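PDB 5AEB: LRA-12 from Uncultured bacterium, which is a class B3 metallo-beta-lactamase that probably hydrolyses beta-lactam antibiotics, carbapenems among them, at a site holding two zinc ions. Local coordinates for residues 177-182 / 243-248; 221-226 / 252-257; 111-114 / 119-122. One frame throughout, in Å; residues are numbered along the deposited sequence.

Contact 1 of 3, residues 177-182 / 243-248; sequences RSYRIL and YNPKSF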
loop_
_atom_site.group_PDB
_atom_site.type_symbol
_atom_site.label_atom_id
_atom_site.label_comp_id
_atom_site.label_asym_id
_atom_site.label_seq_id
_atom_site.Cartn_x
_atom_site.Cartn_y
_atom_site.Cartn_z
ATOM N N ARG A 177 19.867 10.953 11.274
ATOM C CA ARG A 177 19.918 9.547 10.932
ATOM C C ARG A 177 19.161 9.164 9.652
ATOM O O ARG A 177 18.158 9.795 9.280
ATOM C CB ARG A 177 19.390 8.726 12.126
ATOM C CG ARG A 177 19.177 7.271 11.819
ATOM C CD ARG A 177 19.013 6.434 13.062
ATOM N NE ARG A 177 18.814 5.052 12.655
ATOM C CZ ARG A 177 18.512 4.061 13.477
ATOM N NH1 ARG A 177 18.350 4.288 14.774
ATOM N NH2 ARG A 177 18.345 2.853 12.989
ATOM N N SER A 178 19.682 8.119 9.007
ATOM C CA SER A 178 19.102 7.480 7.851
ATOM C C SER A 178 18.298 6.212 8.289
ATOM O O SER A 178 18.675 5.519 9.250
ATOM C CB SER A 178 20.225 7.171 6.856
ATOM O OG SER A 178 19.739 6.732 5.603
ATOM N N TYR A 179 17.165 5.959 7.625
ATOM C CA TYR A 179 16.288 4.814 7.932
ATOM C C TYR A 179 15.937 4.026 6.675
ATOM O O TYR A 179 15.627 4.600 5.621
ATOM C CB TYR A 179 14.972 5.252 8.566
ATOM C CG TYR A 179 15.102 5.979 9.867
ATOM C CD1 TYR A 179 15.171 5.280 11.053
ATOM C CD2 TYR A 179 15.160 7.379 9.910
ATOM C CE1 TYR A 179 15.288 5.944 12.268
ATOM C CE2 TYR A 179 15.291 8.059 11.120
ATOM C CZ TYR A 179 15.346 7.320 12.298
ATOM O OH TYR A 179 15.462 7.923 13.526
ATOM N N ARG A 180 15.980 2.708 6.800
ATOM C CA ARG A 180 15.556 1.837 5.726
ATOM C C ARG A 180 14.074 1.505 5.999
ATOM O O ARG A 180 13.739 0.883 7.000
ATOM C CB ARG A 180 16.480 0.612 5.718
ATOM C CG ARG A 180 16.025 -0.568 4.884
ATOM C CD ARG A 180 16.145 -0.343 3.392
ATOM N NE ARG A 180 17.440 0.186 2.976
ATOM C CZ ARG A 180 18.436 -0.521 2.453
ATOM N NH1 ARG A 180 18.319 -1.828 2.295
ATOM N NH2 ARG A 180 19.562 0.100 2.101
ATOM N N ILE A 181 13.188 1.949 5.121
ATOM C CA ILE A 181 11.755 1.794 5.329
ATOM C C ILE A 181 11.189 0.719 4.386
ATOM O O ILE A 181 11.473 0.754 3.200
ATOM C CB ILE A 181 11.019 3.111 5.009
ATOM C CG1 ILE A 181 11.643 4.310 5.776
ATOM C CG2 ILE A 181 9.517 2.947 5.224
ATOM C CD1 ILE A 181 11.105 4.486 7.177
ATOM N N LEU A 182 10.414 -0.225 4.932
ATOM C CA LEU A 182 9.567 -1.143 4.151
ATOM C C LEU A 182 8.108 -0.721 4.219
ATOM O O LEU A 182 7.497 -0.679 5.312
ATOM C CB LEU A 182 9.659 -2.562 4.701
ATOM C CG LEU A 182 8.847 -3.695 4.054
ATOM C CD1 LEU A 182 9.215 -3.910 2.597
ATOM C CD2 LEU A 182 9.076 -4.957 4.853
ATOM N N TYR A 243 7.453 14.117 16.218
ATOM C CA TYR A 243 8.362 13.251 15.477
ATOM C C TYR A 243 9.026 12.158 16.339
ATOM O O TYR A 243 9.722 12.456 17.299
ATOM C CB TYR A 243 9.418 14.119 14.798
ATOM C CG TYR A 243 10.272 13.388 13.802
ATOM C CD1 TYR A 243 9.693 12.740 12.723
ATOM C CD2 TYR A 243 11.665 13.363 13.929
ATOM C CE1 TYR A 243 10.467 12.076 11.799
ATOM C CE2 TYR A 243 12.454 12.693 13.010
ATOM C CZ TYR A 243 11.838 12.055 11.943
ATOM O OH TYR A 243 12.573 11.394 11.010
ATOM N N ASN A 244 8.801 10.893 15.987
ATOM C CA ASN A 244 9.443 9.782 16.679
ATOM C C ASN A 244 9.560 8.519 15.832
ATOM O O ASN A 244 8.773 7.589 16.023
ATOM C CB ASN A 244 8.695 9.427 17.964
ATOM C CG ASN A 244 9.520 8.532 18.893
ATOM O OD1 ASN A 244 10.754 8.451 18.783
ATOM N ND2 ASN A 244 8.841 7.869 19.824
ATOM N N PRO A 245 10.559 8.470 14.924
ATOM C CA PRO A 245 10.798 7.298 14.053
ATOM C C PRO A 245 10.948 5.983 14.828
ATOM O O PRO A 245 10.586 4.892 14.323
ATOM C CB PRO A 245 12.127 7.617 13.361
ATOM C CG PRO A 245 12.404 9.056 13.608
ATOM C CD PRO A 245 11.548 9.552 14.725
ATOM N N LYS A 246 11.474 6.068 16.047
ATOM C CA LYS A 246 11.791 4.840 16.791
ATOM C C LYS A 246 10.564 4.013 17.211
ATOM O O LYS A 246 10.656 2.781 17.319
ATOM C CB LYS A 246 12.768 5.125 17.939
ATOM C CG LYS A 246 14.140 5.544 17.388
ATOM C CD LYS A 246 15.050 6.104 18.452
ATOM C CE LYS A 246 16.342 6.616 17.845
ATOM N NZ LYS A 246 17.258 7.028 18.962
ATOM N N SER A 247 9.409 4.665 17.362
ATOM C CA SER A 247 8.197 3.943 17.722
ATOM C C SER A 247 7.699 3.014 16.608
ATOM O O SER A 247 6.851 2.135 16.846
ATOM C CB SER A 247 7.104 4.874 18.234
ATOM O OG SER A 247 7.040 6.058 17.469
ATOM N N PHE A 248 8.289 3.160 15.421
ATOM C CA PHE A 248 7.961 2.325 14.278
ATOM C C PHE A 248 8.989 1.220 14.006
ATOM O O PHE A 248 8.848 0.440 13.063
ATOM C CB PHE A 248 7.688 3.212 13.046
ATOM C CG PHE A 248 6.461 4.061 13.198
ATOM C CD1 PHE A 248 5.197 3.519 13.000
ATOM C CD2 PHE A 248 6.564 5.393 13.589
ATOM C CE1 PHE A 248 4.067 4.307 13.168
ATOM C CE2 PHE A 248 5.446 6.183 13.747
ATOM C CZ PHE A 248 4.194 5.637 13.556
#

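Contact 2 of 3, residues 221-226 / 252-257; sequences DIWVAS and KGYDES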
loop_
_atom_site.group_PDB
_atom_site.type_symbol
_atom_site.label_atom_id
_atom_site.label_comp_id
_atom_site.label_asym_id
_atom_site.label_seq_id
_atom_site.Cartn_x
_atom_site.Cartn_y
_atom_site.Cartn_z
ATOM N N ASP A 221 14.616 -0.863 9.058
ATOM C CA ASP A 221 14.532 -0.269 10.375
ATOM C C ASP A 221 13.064 -0.111 10.765
ATOM O O ASP A 221 12.694 -0.375 11.900
ATOM C CB ASP A 221 15.232 1.089 10.344
ATOM C CG ASP A 221 16.725 0.962 10.035
ATOM O OD1 ASP A 221 17.390 0.146 10.748
ATOM O OD2 ASP A 221 17.241 1.629 9.094
ATOM N N ILE A 222 12.242 0.291 9.791
ATOM C CA ILE A 222 10.826 0.603 9.977
ATOM C C ILE A 222 9.972 -0.094 8.909
ATOM O O ILE A 222 10.336 -0.127 7.719
ATOM C CB ILE A 222 10.599 2.140 9.904
ATOM C CG1 ILE A 222 11.329 2.828 11.087
ATOM C CG2 ILE A 222 9.109 2.501 9.782
ATOM C CD1 ILE A 222 11.336 4.337 10.979
ATOM N N TRP A 223 8.878 -0.709 9.348
ATOM C CA TRP A 223 7.918 -1.268 8.430
ATOM C C TRP A 223 6.587 -0.622 8.669
ATOM O O TRP A 223 6.198 -0.317 9.831
ATOM C CB TRP A 223 7.813 -2.779 8.547
ATOM C CG TRP A 223 7.196 -3.300 9.828
ATOM C CD1 TRP A 223 7.778 -3.331 11.088
ATOM C CD2 TRP A 223 5.860 -3.904 10.010
ATOM N NE1 TRP A 223 6.924 -3.870 12.001
ATOM C CE2 TRP A 223 5.757 -4.240 11.423
ATOM C CE3 TRP A 223 4.782 -4.185 9.166
ATOM C CZ2 TRP A 223 4.612 -4.828 11.970
ATOM C CZ3 TRP A 223 3.643 -4.788 9.718
ATOM C CH2 TRP A 223 3.566 -5.108 11.090
ATOM N N VAL A 224 5.892 -0.378 7.582
ATOM C CA VAL A 224 4.507 0.039 7.669
ATOM C C VAL A 224 3.715 -0.864 6.734
ATOM O O VAL A 224 4.307 -1.649 5.972
ATOM C CB VAL A 224 4.326 1.528 7.292
ATOM C CG1 VAL A 224 5.074 2.432 8.273
ATOM C CG2 VAL A 224 4.818 1.745 5.868
ATOM N N ALA A 225 2.387 -0.758 6.759
ATOM C CA ALA A 225 1.577 -1.688 5.973
ATOM C C ALA A 225 0.411 -0.984 5.283
ATOM O O ALA A 225 0.247 0.228 5.425
ATOM C CB ALA A 225 1.117 -2.868 6.838
ATOM N N SER A 226 -0.369 -1.732 4.509
ATOM C CA SER A 226 -1.487 -1.173 3.774
ATOM C C SER A 226 -2.673 -0.774 4.682
ATOM O O SER A 226 -3.436 0.115 4.344
ATOM C CB SER A 226 -1.936 -2.155 2.700
ATOM O OG SER A 226 -0.965 -2.164 1.627
ATOM N N LYS A 252 9.837 -7.539 15.900
ATOM C CA LYS A 252 8.996 -8.577 16.531
ATOM C C LYS A 252 7.572 -8.522 15.971
ATOM O O LYS A 252 7.005 -9.566 15.649
ATOM C CB LYS A 252 8.948 -8.468 18.071
ATOM C CG LYS A 252 8.349 -9.713 18.724
ATOM C CD LYS A 252 8.333 -9.712 20.246
ATOM C CE LYS A 252 7.642 -8.474 20.782
ATOM N NZ LYS A 252 6.229 -8.405 20.371
ATOM N N GLY A 253 7.018 -7.303 15.841
ATOM C CA GLY A 253 5.654 -7.145 15.323
ATOM C C GLY A 253 5.517 -7.721 13.920
ATOM O O GLY A 253 4.565 -8.426 13.609
ATOM N N TYR A 254 6.497 -7.409 13.079
ATOM C CA TYR A 254 6.573 -7.891 11.715
ATOM C C TYR A 254 6.655 -9.436 11.627
ATOM O O TYR A 254 5.871 -10.074 10.904
ATOM C CB TYR A 254 7.763 -7.231 11.035
ATOM C CG TYR A 254 8.002 -7.595 9.588
ATOM C CD1 TYR A 254 7.290 -6.956 8.566
ATOM C CD2 TYR A 254 8.975 -8.538 9.238
ATOM C CE1 TYR A 254 7.523 -7.253 7.238
ATOM C CE2 TYR A 254 9.234 -8.843 7.903
ATOM C CZ TYR A 254 8.486 -8.201 6.906
ATOM O OH TYR A 254 8.712 -8.455 5.564
ATOM N N ASP A 255 7.611 -10.004 12.362
ATOM C CA ASP A 255 7.749 -11.443 12.497
ATOM C C ASP A 255 6.489 -12.117 13.062
ATOM O O ASP A 255 6.105 -13.160 12.555
ATOM C CB ASP A 255 9.001 -11.812 13.316
ATOM C CG ASP A 255 10.327 -11.538 12.565
ATOM O OD1 ASP A 255 10.400 -11.658 11.310
ATOM O OD2 ASP A 255 11.332 -11.234 13.255
ATOM N N GLU A 256 5.857 -11.545 14.094
ATOM C CA GLU A 256 4.630 -12.138 14.665
ATOM C C GLU A 256 3.542 -12.176 13.583
ATOM O O GLU A 256 2.824 -13.169 13.433
ATOM C CB GLU A 256 4.092 -11.349 15.876
ATOM C CG GLU A 256 4.662 -11.737 17.228
ATOM C CD GLU A 256 4.364 -10.717 18.340
ATOM O OE1 GLU A 256 3.556 -9.781 18.128
ATOM O OE2 GLU A 256 4.960 -10.829 19.430
ATOM N N SER A 257 3.449 -11.090 12.824
ATOM C CA SER A 257 2.455 -10.968 11.802
ATOM C C SER A 257 2.699 -12.001 10.674
ATOM O O SER A 257 1.755 -12.660 10.211
ATOM C CB SER A 257 2.440 -9.532 11.288
ATOM O OG SER A 257 1.568 -9.406 10.212
#

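Contact 3 of 3, residues 111-114 / 119-122; sequences ATVM and SSDY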
loop_
_atom_site.group_PDB
_atom_site.type_symbol
_atom_site.label_atom_id
_atom_site.label_comp_id
_atom_site.label_asym_id
_atom_site.label_seq_id
_atom_site.Cartn_x
_atom_site.Cartn_y
_atom_site.Cartn_z
ATOM N N ALA A 111 -1.846 -4.857 -13.445
ATOM C CA ALA A 111 -2.120 -3.812 -14.451
ATOM C C ALA A 111 -3.500 -4.002 -15.038
ATOM O O ALA A 111 -4.253 -3.035 -15.160
ATOM C CB ALA A 111 -1.071 -3.808 -15.552
ATOM N N THR A 112 -3.817 -5.260 -15.352
ATOM C CA THR A 112 -5.103 -5.661 -15.922
ATOM C C THR A 112 -6.279 -5.404 -14.978
ATOM O O THR A 112 -7.265 -4.758 -15.377
ATOM C CB THR A 112 -5.083 -7.149 -16.366
ATOM O OG1 THR A 112 -4.072 -7.305 -17.366
ATOM C CG2 THR A 112 -6.425 -7.568 -17.022
ATOM N N VAL A 113 -6.194 -5.909 -13.750
ATOM C CA VAL A 113 -7.234 -5.649 -12.771
ATOM C C VAL A 113 -7.436 -4.133 -12.629
ATOM O O VAL A 113 -8.560 -3.669 -12.540
ATOM C CB VAL A 113 -6.908 -6.293 -11.411
ATOM C CG1 VAL A 113 -7.860 -5.799 -10.339
ATOM C CG2 VAL A 113 -6.998 -7.811 -11.510
ATOM N N MET A 114 -6.340 -3.368 -12.659
ATOM C CA MET A 114 -6.428 -1.918 -12.489
ATOM C C MET A 114 -7.147 -1.252 -13.654
ATOM O O MET A 114 -7.989 -0.384 -13.445
ATOM C CB MET A 114 -5.046 -1.290 -12.314
ATOM C CG MET A 114 -4.521 -1.411 -10.904
ATOM S SD MET A 114 -2.783 -0.943 -10.735
ATOM C CE MET A 114 -2.837 0.841 -10.953
ATOM N N SER A 119 -12.970 -5.809 -12.010
ATOM C CA SER A 119 -13.933 -6.764 -12.562
ATOM C C SER A 119 -13.309 -8.101 -13.011
ATOM O O SER A 119 -14.014 -9.094 -13.130
ATOM C CB SER A 119 -14.757 -6.135 -13.702
ATOM O OG SER A 119 -14.088 -6.275 -14.930
ATOM N N SER A 120 -12.012 -8.125 -13.292
ATOM C CA SER A 120 -11.326 -9.401 -13.493
ATOM C C SER A 120 -10.584 -9.884 -12.212
ATOM O O SER A 120 -9.774 -10.824 -12.274
ATOM C CB SER A 120 -10.353 -9.305 -14.652
ATOM O OG SER A 120 -9.244 -8.485 -14.319
ATOM N N ASP A 121 -10.856 -9.245 -11.071
ATOM C CA ASP A 121 -10.256 -9.676 -9.804
ATOM C C ASP A 121 -10.492 -11.186 -9.562
ATOM O O ASP A 121 -11.630 -11.640 -9.605
ATOM C CB ASP A 121 -10.807 -8.839 -8.636
ATOM C CG ASP A 121 -10.145 -9.181 -7.287
ATOM O OD1 ASP A 121 -10.170 -10.357 -6.879
ATOM O OD2 ASP A 121 -9.613 -8.265 -6.615
ATOM N N TYR A 122 -9.432 -11.946 -9.291
ATOM C CA TYR A 122 -9.585 -13.403 -9.080
ATOM C C TYR A 122 -10.600 -13.752 -7.975
ATOM O O TYR A 122 -11.247 -14.781 -8.042
ATOM C CB TYR A 122 -8.238 -14.118 -8.822
ATOM C CG TYR A 122 -7.658 -13.924 -7.413
ATOM C CD1 TYR A 122 -6.826 -12.832 -7.120
ATOM C CD2 TYR A 122 -7.941 -14.836 -6.383
ATOM C CE1 TYR A 122 -6.297 -12.648 -5.844
ATOM C CE2 TYR A 122 -7.416 -14.665 -5.108
ATOM C CZ TYR A 122 -6.587 -13.562 -4.837
ATOM O OH TYR A 122 -6.064 -13.378 -3.561
#

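Contact 1 of 3, residues 177-182 / 243-248
Strand 178-182 and the 3-10 turn 245-248 come nearest at Tyr179 and Pro245, whose CA atoms lie 8.6 Å apart, so the backbones stand well clear of each other and side chains bridge them. The phenol end of Tyr179 does most of the touching. Its OH sits 3.3 Å from CG of Pro245, and its CZ is 3.4 Å from CB of the same proline. The proline ring and the tyrosine side chain cross at about a right angle, with the pyrrolidine carbons at the phenolic end of the ring. Tyr179 reaches this place because its CG stands anti to its own carbonyl carbon (chi1 -61°), which sends the ring off the strand toward the turn.

Arg177 lies along one face of the aromatic ring. Its CG, just ahead of the strand, is 3.9 Å above the Tyr179 ring and toward its rim, and a face of the guanidinium rests on CE1 of Tyr179. The extended chain brings NH1 within 4.3 Å of CE of Lys246, at the more exposed border of the contact; the like charges stay apart, NH1 of Arg177 and NZ of Lys246 being 5.1 Å from each other. Tyr243 only grazes CE2 of Tyr179 with its hydroxyl, which bonds to Gly28 N and Asp174 OD2. Over the centre of the Tyr243 ring lies CD of Pro245, 3.6 Å above the plane, so the proline packs on the face of a residue two places earlier in the same loop. The turn is further pinned by Asn244 O, which accepts from both N and OG of Ser247.

Around this packing, Ile222 of strand 222-225 touches both Tyr179 and Pro245, while Ala27 of strand 24-27 also meets Pro245. The loop leading from helix 233-236 to helix 251-267 is thereby laid against strands of both sheets.

Contact 2 of 3, residues 221-226 / 252-257
Trp223 presents one face of its indole to CB of Tyr254, which lies over the five-membered ring 3.7 Å from its centroid and 15° off the normal, a CH-pi contact. This is strand-to-helix packing in the alpha-beta/beta-alpha fold of the metallo-beta-lactamases, where sheets are sandwiched between helical layers: strand 222-225, outermost in its sheet, is covered here by the first turns of helix 251-267.

The tyrosine ring adds an edge-to-face (T-shaped) pair. Its edge is turned toward the indole face, with planes at 67°, and CD1 of Tyr254 is 3.7 Å from CD2 of Trp223. The helix backbone sets CB over the five-membered ring; with CG anti to the backbone N (chi1 -179°), the tyrosine ring turns its CD1 edge to CD2 and CE3 of the indole. Farther out, the benzo part of the indole lies against helix backbone. Gly253 has no side chain to stand between them, and its carbonyl carbon comes 3.6 Å from CZ2 of Trp223.

Polar ends are tied down outside the pair. Tyr254 OH bonds to Met215 O of helix 204-216, and Phe220 forms another edge-to-face pair with the tyrosine ring. His227, a ligand of the second zinc ion, follows this strand closely, its side chain and that of Trp223 about 9 Å apart at their nearest atoms.

The indole nitrogen is anchored as well: NE1 of Trp223 bonds to Asp250 O just ahead of the helix, while CZ2 on the six-membered ring rests 3.4 Å from Tyr254 N.

Contact 3 of 3, residues 111-114 / 119-122
The first torsions of Val113 and Ser120 bring a methyl and a hydroxyl together: Val113 has CG1 anti to its backbone N (chi1 169°), which leaves CG2 anti to the carbonyl carbon and facing the loop, and Ser120 holds OG between its backbone N and carbonyl carbon (chi1 70°), turned back at the helix. CG2 of Val113 lies 3.7 Å from OG of Ser120. That oxygen rests over the helix surface as well, 3.8 Å from CA of Val113. Thr112 joins from the more exposed flank: its CG2 approaches OG of Ser120 to 4.0 Å.

Beyond the serine, the valine methyl reaches along the loop to the backbone of the next residue, where CG2 of Val113 is 4.1 Å from CA of Asp121. The backbones are nearest at Val113 and Ser120, with CA atoms 5.6 Å apart, as the chain leaves helix 111-115 and doubles back beside it. This return joins the helix that follows strand 103-107 to the loop running toward strand 138-140.

Asp121 connects the packing to the metal centre. Its side chain is about 3 Å from that of His86, a ligand of the first zinc ion, and its OD1 accepts from the backbone N atoms of Ala123 and Phe124, so the carboxylate is held by the turn it begins. Tyr122, next in the loop, hydrogen-bonds through OH to the carbonyl oxygen of His161, another ligand of that ion.

Across the contact itself, methyl groups pack on a hydroxyl oxygen whose hydrogen bond goes to Asp116 OD2, within the connecting turn, so Ser120 OG meets Val113 and Thr112 by van der Waals contact alone.

In the fold
Along the chain from the N terminus, contact 3 comes first and closes the short return of four residues between 111-114 and 119-122, beside a ligand of the first zinc ion. Contact 1 opens later on strand 178-184, contact 2 opens on strand 222-225 before contact 1 closes at 243-248, and contact 2 closes last on helix 251-267, so these two loops cross. They meet directly: the strands are parallel neighbours, with Leu182 N 2.8 Å from Ile222 O. Together they bind the 3-10 turn and the C-terminal helix to the two neighbouring strands at one side of the five-stranded sheet. Contact 3 lies on the opposite side of the chain's centre, about 27 Å from contact 2 between centres.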